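Bifunctional protein PutA (Bdellovibrio bacteriovorus, PDB 5UR2) probably oxidises proline to glutamate in two steps, pairing an FAD-dependent proline dehydrogenase with an NAD-dependent L-glutamate gamma-semialdehyde dehydrogenase. Local coordinates at residues 630-642 with 705-717. Numbering follows the deposited sequence.
Sequences KSRGVTAVIAPWN and IVNHKYTTTIAFT
Ile-638 N donates a hydrogen bond to Ala-715 O (2.8 Å) toward the C-terminal end of a parallel strand pair, 634-638 beside 711-717, part of the Rossmann-type NAD-binding sheet of the aldehyde dehydrogenase module. Ala-636 bonds likewise, its N giving to Thr-713 O and its O accepting from Ala-715 N, and Thr-717 N donates to Ile-638 O. Arg-632 NH1 holds Thr-713 OG1 at 2.8 Å and Thr-712 O at 2.7 Å, the latter from above the carbonyl plane. On the face carrying Ala-636 and Ile-638, the end of helix 698-707 folds back: Val-706 CG2 reaches Ile-638 CD1 at 3.6 Å, and Ile-705 CD1 sits 3.9 Å from Ala-636 CB. With CG2 anti to the backbone N, Ile-638 lays that methyl against the edge of the Phe-716 ring, in its plane. Thr-711 OG1 ties strand to helix by donating to Ile-705 O. At the N-terminal ends of the strands, a water accepts from Val-634 N and donates to Tyr-710 O. Farther out, helix 720-730 packs on Phe-716, and Arg-632 NE makes a salt bridge to Glu-966. The Thr-717 side chain lies about 3 Å from that of Glu-746, a predicted active-site residue; just past the C-terminal ends, Pro-640 CB touches Thr-717 O at 3.4 Å.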
ATOM      1  N   LYS B 630      -3.943  11.157  -8.231  1.00 15.78           N
ATOM      2  CA  LYS B 630      -4.448  12.475  -8.594  1.00 18.45           C
ATOM      3  C   LYS B 630      -5.538  12.907  -7.615  1.00 21.12           C
ATOM      4  O   LYS B 630      -6.241  12.072  -7.046  1.00 21.15           O
ATOM      5  CB  LYS B 630      -5.060  12.476 -10.008  1.00 15.13           C
ATOM      6  CG  LYS B 630      -4.086  12.216 -11.184  1.00 19.06           C
ATOM      7  CD  LYS B 630      -4.923  12.007 -12.468  1.00 24.43           C
ATOM      8  CE  LYS B 630      -4.093  11.901 -13.768  1.00 26.15           C
ATOM      9  NZ  LYS B 630      -3.324  13.134 -14.063  1.00 29.21           N
ATOM     10  N   SER B 631      -5.702  14.219  -7.447  1.00 17.68           N
ATOM     11  CA  SER B 631      -6.842  14.727  -6.703  1.00 23.61           C
ATOM     12  C   SER B 631      -8.117  14.565  -7.531  1.00 21.63           C
ATOM     13  O   SER B 631      -8.072  14.308  -8.734  1.00 22.59           O
ATOM     14  CB  SER B 631      -6.620  16.189  -6.332  1.00 19.24           C
ATOM     15  OG  SER B 631      -6.392  16.952  -7.490  1.00 21.13           O
ATOM     16  N   ARG B 632      -9.271  14.726  -6.879  1.00 17.09           N
ATOM     17  CA  ARG B 632     -10.574  14.558  -7.539  1.00 25.60           C
ATOM     18  C   ARG B 632     -11.314  15.864  -7.828  1.00 21.91           C
ATOM     19  O   ARG B 632     -11.915  15.994  -8.894  1.00 23.90           O
ATOM     20  CB  ARG B 632     -11.491  13.646  -6.705  1.00 30.26           C
ATOM     21  CG  ARG B 632     -10.913  12.273  -6.382  1.00 32.28           C
ATOM     22  CD  ARG B 632     -11.977  11.271  -5.874  1.00 30.09           C
ATOM     23  NE  ARG B 632     -12.763  10.702  -6.976  1.00 28.19           N
ATOM     24  CZ  ARG B 632     -14.064  10.901  -7.166  1.00 30.65           C
ATOM     25  NH1 ARG B 632     -14.757  11.645  -6.318  1.00 28.61           N
ATOM     26  NH2 ARG B 632     -14.679  10.344  -8.207  1.00 36.61           N
ATOM     27  N   GLY B 633     -11.322  16.830  -6.919  1.00 23.09           N
ATOM     28  CA  GLY B 633     -12.059  18.076  -7.161  1.00 19.89           C
ATOM     29  C   GLY B 633     -12.595  18.647  -5.856  1.00 24.78           C
ATOM     30  O   GLY B 633     -11.998  18.456  -4.802  1.00 27.26           O
ATOM     31  N   VAL B 634     -13.742  19.327  -5.942  1.00 23.08           N
ATOM     32  CA  VAL B 634     -14.331  19.948  -4.760  1.00 27.44           C
ATOM     33  C   VAL B 634     -14.910  18.866  -3.861  1.00 27.30           C
ATOM     34  O   VAL B 634     -15.668  17.999  -4.318  1.00 17.15           O
ATOM     35  CB  VAL B 634     -15.404  20.975  -5.150  1.00 26.46           C
ATOM     36  CG1 VAL B 634     -16.110  21.478  -3.903  1.00 19.16           C
ATOM     37  CG2 VAL B 634     -14.778  22.173  -5.914  1.00 18.97           C
ATOM     38  N   THR B 635     -14.555  18.911  -2.576  1.00 19.48           N
ATOM     39  CA  THR B 635     -15.013  17.926  -1.604  1.00 17.86           C
ATOM     40  C   THR B 635     -15.981  18.572  -0.632  1.00 18.14           C
ATOM     41  O   THR B 635     -15.640  19.565   0.009  1.00 22.45           O
ATOM     42  CB  THR B 635     -13.828  17.324  -0.850  1.00 22.59           C
ATOM     43  OG1 THR B 635     -13.017  16.607  -1.785  1.00 32.08           O
ATOM     44  CG2 THR B 635     -14.295  16.378   0.257  1.00 14.85           C
ATOM     45  N   ALA B 636     -17.169  17.991  -0.506  1.00 18.91           N
ATOM     46  CA  ALA B 636     -18.153  18.432   0.472  1.00 18.64           C
ATOM     47  C   ALA B 636     -17.920  17.671   1.769  1.00 20.85           C
ATOM     48  O   ALA B 636     -17.892  16.440   1.766  1.00 19.86           O
ATOM     49  CB  ALA B 636     -19.572  18.195  -0.041  1.00 16.41           C
ATOM     50  N   VAL B 637     -17.738  18.402   2.867  1.00 22.25           N
ATOM     51  CA  VAL B 637     -17.467  17.826   4.181  1.00 18.52           C
ATOM     52  C   VAL B 637     -18.648  18.144   5.100  1.00 26.16           C
ATOM     53  O   VAL B 637     -18.924  19.314   5.401  1.00 29.82           O
ATOM     54  CB  VAL B 637     -16.147  18.359   4.758  1.00 23.00           C
ATOM     55  CG1 VAL B 637     -15.999  17.958   6.221  1.00 24.14           C
ATOM     56  CG2 VAL B 637     -14.974  17.830   3.926  1.00 26.60           C
ATOM     57  N   ILE B 638     -19.339  17.105   5.543  1.00 18.09           N
ATOM     58  CA  ILE B 638     -20.514  17.229   6.399  1.00 20.25           C
ATOM     59  C   ILE B 638     -20.198  16.467   7.682  1.00 24.91           C
ATOM     60  O   ILE B 638     -20.245  15.229   7.722  1.00 21.01           O
ATOM     61  CB  ILE B 638     -21.780  16.719   5.702  1.00 23.02           C
ATOM     62  CG1 ILE B 638     -21.955  17.498   4.398  1.00 25.68           C
ATOM     63  CG2 ILE B 638     -23.039  16.832   6.592  1.00 24.45           C
ATOM     64  CD1 ILE B 638     -23.314  17.335   3.782  1.00 34.40           C
ATOM     65  N   ALA B 639     -19.863  17.215   8.741  1.00 21.79           N
ATOM     66  CA  ALA B 639     -19.202  16.666   9.911  1.00 25.87           C
ATOM     67  C   ALA B 639     -20.147  16.627  11.105  1.00 25.09           C
ATOM     68  O   ALA B 639     -21.081  17.426  11.198  1.00 20.54           O
ATOM     69  CB  ALA B 639     -17.955  17.482  10.281  1.00 17.02           C
ATOM     70  N   PRO B 640     -19.924  15.717  12.034  1.00 22.86           N
ATOM     71  CA  PRO B 640     -20.810  15.615  13.204  1.00 20.79           C
ATOM     72  C   PRO B 640     -20.384  16.542  14.334  1.00 23.48           C
ATOM     73  O   PRO B 640     -19.401  17.283  14.203  1.00 21.65           O
ATOM     74  CB  PRO B 640     -20.672  14.145  13.605  1.00 19.82           C
ATOM     75  CG  PRO B 640     -19.222  13.866  13.316  1.00 21.99           C
ATOM     76  CD  PRO B 640     -18.891  14.672  12.036  1.00 22.12           C
ATOM     77  N   TRP B 641     -21.136  16.526  15.439  1.00 28.02           N
ATOM     78  CA  TRP B 641     -20.837  17.357  16.600  1.00 28.52           C
ATOM     79  C   TRP B 641     -20.120  16.612  17.719  1.00 27.22           C
ATOM     80  O   TRP B 641     -19.588  17.265  18.623  1.00 20.84           O
ATOM     81  CB  TRP B 641     -22.130  17.975  17.165  1.00 26.54           C
ATOM     82  CG  TRP B 641     -23.222  16.964  17.313  1.00 26.58           C
ATOM     83  CD1 TRP B 641     -24.240  16.709  16.428  1.00 20.57           C
ATOM     84  CD2 TRP B 641     -23.387  16.033  18.397  1.00 18.18           C
ATOM     85  NE1 TRP B 641     -25.039  15.689  16.908  1.00 18.72           N
ATOM     86  CE2 TRP B 641     -24.529  15.249  18.104  1.00 22.70           C
ATOM     87  CE3 TRP B 641     -22.673  15.776  19.577  1.00 23.44           C
ATOM     88  CZ2 TRP B 641     -24.970  14.235  18.949  1.00 18.87           C
ATOM     89  CZ3 TRP B 641     -23.113  14.773  20.419  1.00 23.30           C
ATOM     90  CH2 TRP B 641     -24.253  14.010  20.100  1.00 20.91           C
ATOM     91  N   ASN B 642     -20.113  15.269  17.715  1.00 25.36           N
ATOM     92  CA  ASN B 642     -19.678  14.566  18.925  1.00 25.82           C
ATOM     93  C   ASN B 642     -18.160  14.508  19.074  1.00 26.11           C
ATOM     94  O   ASN B 642     -17.663  14.362  20.196  1.00 23.19           O
ATOM     95  CB  ASN B 642     -20.281  13.166  18.987  1.00 22.73           C
ATOM     96  CG  ASN B 642     -19.724  12.237  17.942  1.00 27.15           C
ATOM     97  OD1 ASN B 642     -19.368  12.654  16.840  1.00 24.58           O
ATOM     98  ND2 ASN B 642     -19.678  10.951  18.271  1.00 29.59           N
ATOM     99  N   ILE B 705     -24.766  21.347  -1.210  1.00 23.04           N
ATOM    100  CA  ILE B 705     -23.416  21.005  -1.650  1.00 22.12           C
ATOM    101  C   ILE B 705     -23.312  19.511  -1.950  1.00 22.94           C
ATOM    102  O   ILE B 705     -22.510  19.106  -2.793  1.00 25.36           O
ATOM    103  CB  ILE B 705     -22.345  21.460  -0.638  1.00 27.52           C
ATOM    104  CG1 ILE B 705     -22.482  20.737   0.704  1.00 17.68           C
ATOM    105  CG2 ILE B 705     -22.361  22.983  -0.463  1.00 26.68           C
ATOM    106  CD1 ILE B 705     -21.388  21.149   1.699  1.00 17.31           C
ATOM    107  N   VAL B 706     -24.132  18.676  -1.308  1.00 21.39           N
ATOM    108  CA  VAL B 706     -24.194  17.266  -1.693  1.00 24.90           C
ATOM    109  C   VAL B 706     -24.665  17.136  -3.135  1.00 25.86           C
ATOM    110  O   VAL B 706     -24.121  16.341  -3.911  1.00 24.74           O
ATOM    111  CB  VAL B 706     -25.099  16.472  -0.729  1.00 25.04           C
ATOM    112  CG1 VAL B 706     -25.572  15.161  -1.371  1.00 28.42           C
ATOM    113  CG2 VAL B 706     -24.359  16.166   0.569  1.00 27.36           C
ATOM    114  N   ASN B 707     -25.669  17.931  -3.521  1.00 21.50           N
ATOM    115  CA  ASN B 707     -26.299  17.799  -4.826  1.00 21.80           C
ATOM    116  C   ASN B 707     -25.565  18.522  -5.942  1.00 25.19           C
ATOM    117  O   ASN B 707     -25.849  18.244  -7.106  1.00 28.21           O
ATOM    118  CB  ASN B 707     -27.745  18.327  -4.791  1.00 25.38           C
ATOM    119  CG  ASN B 707     -28.681  17.412  -4.011  1.00 34.13           C
ATOM    120  OD1 ASN B 707     -28.484  16.199  -3.973  1.00 41.99           O
ATOM    121  ND2 ASN B 707     -29.749  17.978  -3.463  1.00 35.33           N
ATOM    122  N   HIS B 708     -24.630  19.419  -5.632  1.00 18.76           N
ATOM    123  CA  HIS B 708     -24.069  20.296  -6.652  1.00 19.41           C
ATOM    124  C   HIS B 708     -23.263  19.526  -7.701  1.00 25.74           C
ATOM    125  O   HIS B 708     -22.624  18.513  -7.411  1.00 18.13           O
ATOM    126  CB  HIS B 708     -23.173  21.345  -5.996  1.00 19.33           C
ATOM    127  CG  HIS B 708     -22.910  22.531  -6.864  1.00 26.89           C
ATOM    128  ND1 HIS B 708     -21.951  22.527  -7.853  1.00 30.63           N
ATOM    129  CD2 HIS B 708     -23.485  23.758  -6.899  1.00 27.32           C
ATOM    130  CE1 HIS B 708     -21.950  23.699  -8.466  1.00 29.13           C
ATOM    131  NE2 HIS B 708     -22.871  24.464  -7.906  1.00 25.84           N
ATOM    132  N   LYS B 709     -23.257  20.054  -8.930  1.00 27.73           N
ATOM    133  CA  LYS B 709     -22.580  19.377 -10.033  1.00 26.94           C
ATOM    134  C   LYS B 709     -21.058  19.397  -9.894  1.00 26.21           C
ATOM    135  O   LYS B 709     -20.393  18.536 -10.472  1.00 27.50           O
ATOM    136  CB  LYS B 709     -22.984  20.010 -11.373  1.00 22.83           C
ATOM    137  CG  LYS B 709     -22.496  21.445 -11.523  1.00 26.36           C
ATOM    138  CD  LYS B 709     -22.954  22.104 -12.819  1.00 27.56           C
ATOM    139  CE  LYS B 709     -22.409  23.527 -12.889  1.00 31.06           C
ATOM    140  NZ  LYS B 709     -23.041  24.332 -13.966  1.00 32.83           N
ATOM    141  N   TYR B 710     -20.488  20.343  -9.143  1.00 21.10           N
ATOM    142  CA  TYR B 710     -19.041  20.366  -8.994  1.00 22.17           C
ATOM    143  C   TYR B 710     -18.547  19.415  -7.913  1.00 22.55           C
ATOM    144  O   TYR B 710     -17.362  19.080  -7.904  1.00 22.81           O
ATOM    145  CB  TYR B 710     -18.538  21.763  -8.631  1.00 26.40           C
ATOM    146  CG  TYR B 710     -18.642  22.829  -9.691  1.00 29.27           C
ATOM    147  CD1 TYR B 710     -18.811  22.515 -11.033  1.00 32.71           C
ATOM    148  CD2 TYR B 710     -18.557  24.170  -9.334  1.00 27.04           C
ATOM    149  CE1 TYR B 710     -18.906  23.529 -11.993  1.00 39.41           C
ATOM    150  CE2 TYR B 710     -18.649  25.173 -10.271  1.00 34.19           C
ATOM    151  CZ  TYR B 710     -18.822  24.860 -11.590  1.00 37.96           C
ATOM    152  OH  TYR B 710     -18.899  25.898 -12.487  1.00 42.98           O
ATOM    153  N   THR B 711     -19.409  19.000  -6.993  1.00 26.21           N
ATOM    154  CA  THR B 711     -18.982  18.154  -5.883  1.00 22.19           C
ATOM    155  C   THR B 711     -18.603  16.765  -6.386  1.00 18.81           C
ATOM    156  O   THR B 711     -19.443  16.047  -6.929  1.00 18.66           O
ATOM    157  CB  THR B 711     -20.099  18.055  -4.849  1.00 17.58           C
ATOM    158  OG1 THR B 711     -20.372  19.360  -4.335  1.00 22.07           O
ATOM    159  CG2 THR B 711     -19.705  17.121  -3.716  1.00 22.39           C
ATOM    160  N   THR B 712     -17.343  16.380  -6.192  1.00 18.86           N
ATOM    161  CA  THR B 712     -16.859  15.075  -6.622  1.00 21.97           C
ATOM    162  C   THR B 712     -16.852  14.049  -5.505  1.00 21.68           C
ATOM    163  O   THR B 712     -17.057  12.863  -5.762  1.00 22.90           O
ATOM    164  CB  THR B 712     -15.437  15.192  -7.177  1.00 20.40           C
ATOM    165  OG1 THR B 712     -14.561  15.683  -6.157  1.00 19.89           O
ATOM    166  CG2 THR B 712     -15.424  16.171  -8.331  1.00 16.08           C
ATOM    167  N   THR B 713     -16.637  14.489  -4.275  1.00 20.98           N
ATOM    168  CA  THR B 713     -16.461  13.610  -3.140  1.00 18.96           C
ATOM    169  C   THR B 713     -17.255  14.167  -1.970  1.00 22.00           C
ATOM    170  O   THR B 713     -17.223  15.378  -1.716  1.00 23.50           O
ATOM    171  CB  THR B 713     -14.964  13.517  -2.810  1.00 22.74           C
ATOM    172  OG1 THR B 713     -14.266  13.136  -4.002  1.00 22.32           O
ATOM    173  CG2 THR B 713     -14.683  12.526  -1.681  1.00 14.96           C
ATOM    174  N   ILE B 714     -17.975  13.293  -1.269  1.00 20.35           N
ATOM    175  CA  ILE B 714     -18.755  13.681  -0.091  1.00 24.89           C
ATOM    176  C   ILE B 714     -18.255  12.873   1.100  1.00 22.35           C
ATOM    177  O   ILE B 714     -18.315  11.638   1.079  1.00 19.22           O
ATOM    178  CB  ILE B 714     -20.261  13.452  -0.307  1.00 16.34           C
ATOM    179  CG1 ILE B 714     -20.755  14.278  -1.507  1.00 19.52           C
ATOM    180  CG2 ILE B 714     -21.018  13.802   0.955  1.00 17.16           C
ATOM    181  CD1 ILE B 714     -22.069  13.762  -2.134  1.00 20.65           C
ATOM    182  N   ALA B 715     -17.766  13.559   2.135  1.00 17.74           N
ATOM    183  CA  ALA B 715     -17.406  12.918   3.397  1.00 16.96           C
ATOM    184  C   ALA B 715     -18.462  13.299   4.424  1.00 21.07           C
ATOM    185  O   ALA B 715     -18.624  14.482   4.748  1.00 23.75           O
ATOM    186  CB  ALA B 715     -16.008  13.330   3.862  1.00 15.96           C
ATOM    187  N   PHE B 716     -19.206  12.307   4.894  1.00 21.32           N
ATOM    188  CA  PHE B 716     -20.294  12.505   5.837  1.00 23.27           C
ATOM    189  C   PHE B 716     -20.178  11.494   6.952  1.00 19.95           C
ATOM    190  O   PHE B 716     -20.059  10.294   6.695  1.00 20.35           O
ATOM    191  CB  PHE B 716     -21.681  12.362   5.193  1.00 24.32           C
ATOM    192  CG  PHE B 716     -22.779  12.146   6.200  1.00 26.26           C
ATOM    193  CD1 PHE B 716     -23.323  13.217   6.900  1.00 29.14           C
ATOM    194  CD2 PHE B 716     -23.241  10.860   6.476  1.00 27.94           C
ATOM    195  CE1 PHE B 716     -24.327  13.018   7.844  1.00 33.35           C
ATOM    196  CE2 PHE B 716     -24.234  10.644   7.421  1.00 31.55           C
ATOM    197  CZ  PHE B 716     -24.785  11.728   8.105  1.00 37.40           C
ATOM    198  N   THR B 717     -20.227  11.977   8.182  1.00 24.42           N
ATOM    199  CA  THR B 717     -20.311  11.113   9.348  1.00 26.69           C
ATOM    200  C   THR B 717     -21.476  11.565  10.210  1.00 25.44           C
ATOM    201  O   THR B 717     -21.546  12.734  10.602  1.00 25.99           O
ATOM    202  CB  THR B 717     -19.005  11.117  10.131  1.00 30.12           C
ATOM    203  OG1 THR B 717     -18.004  10.458   9.344  1.00 29.92           O
ATOM    204  CG2 THR B 717     -19.186  10.409  11.464  1.00 29.26           C
TER
HETATM  205  O   HOH W   1     -14.906  19.742  -8.655  1.00 28.20           O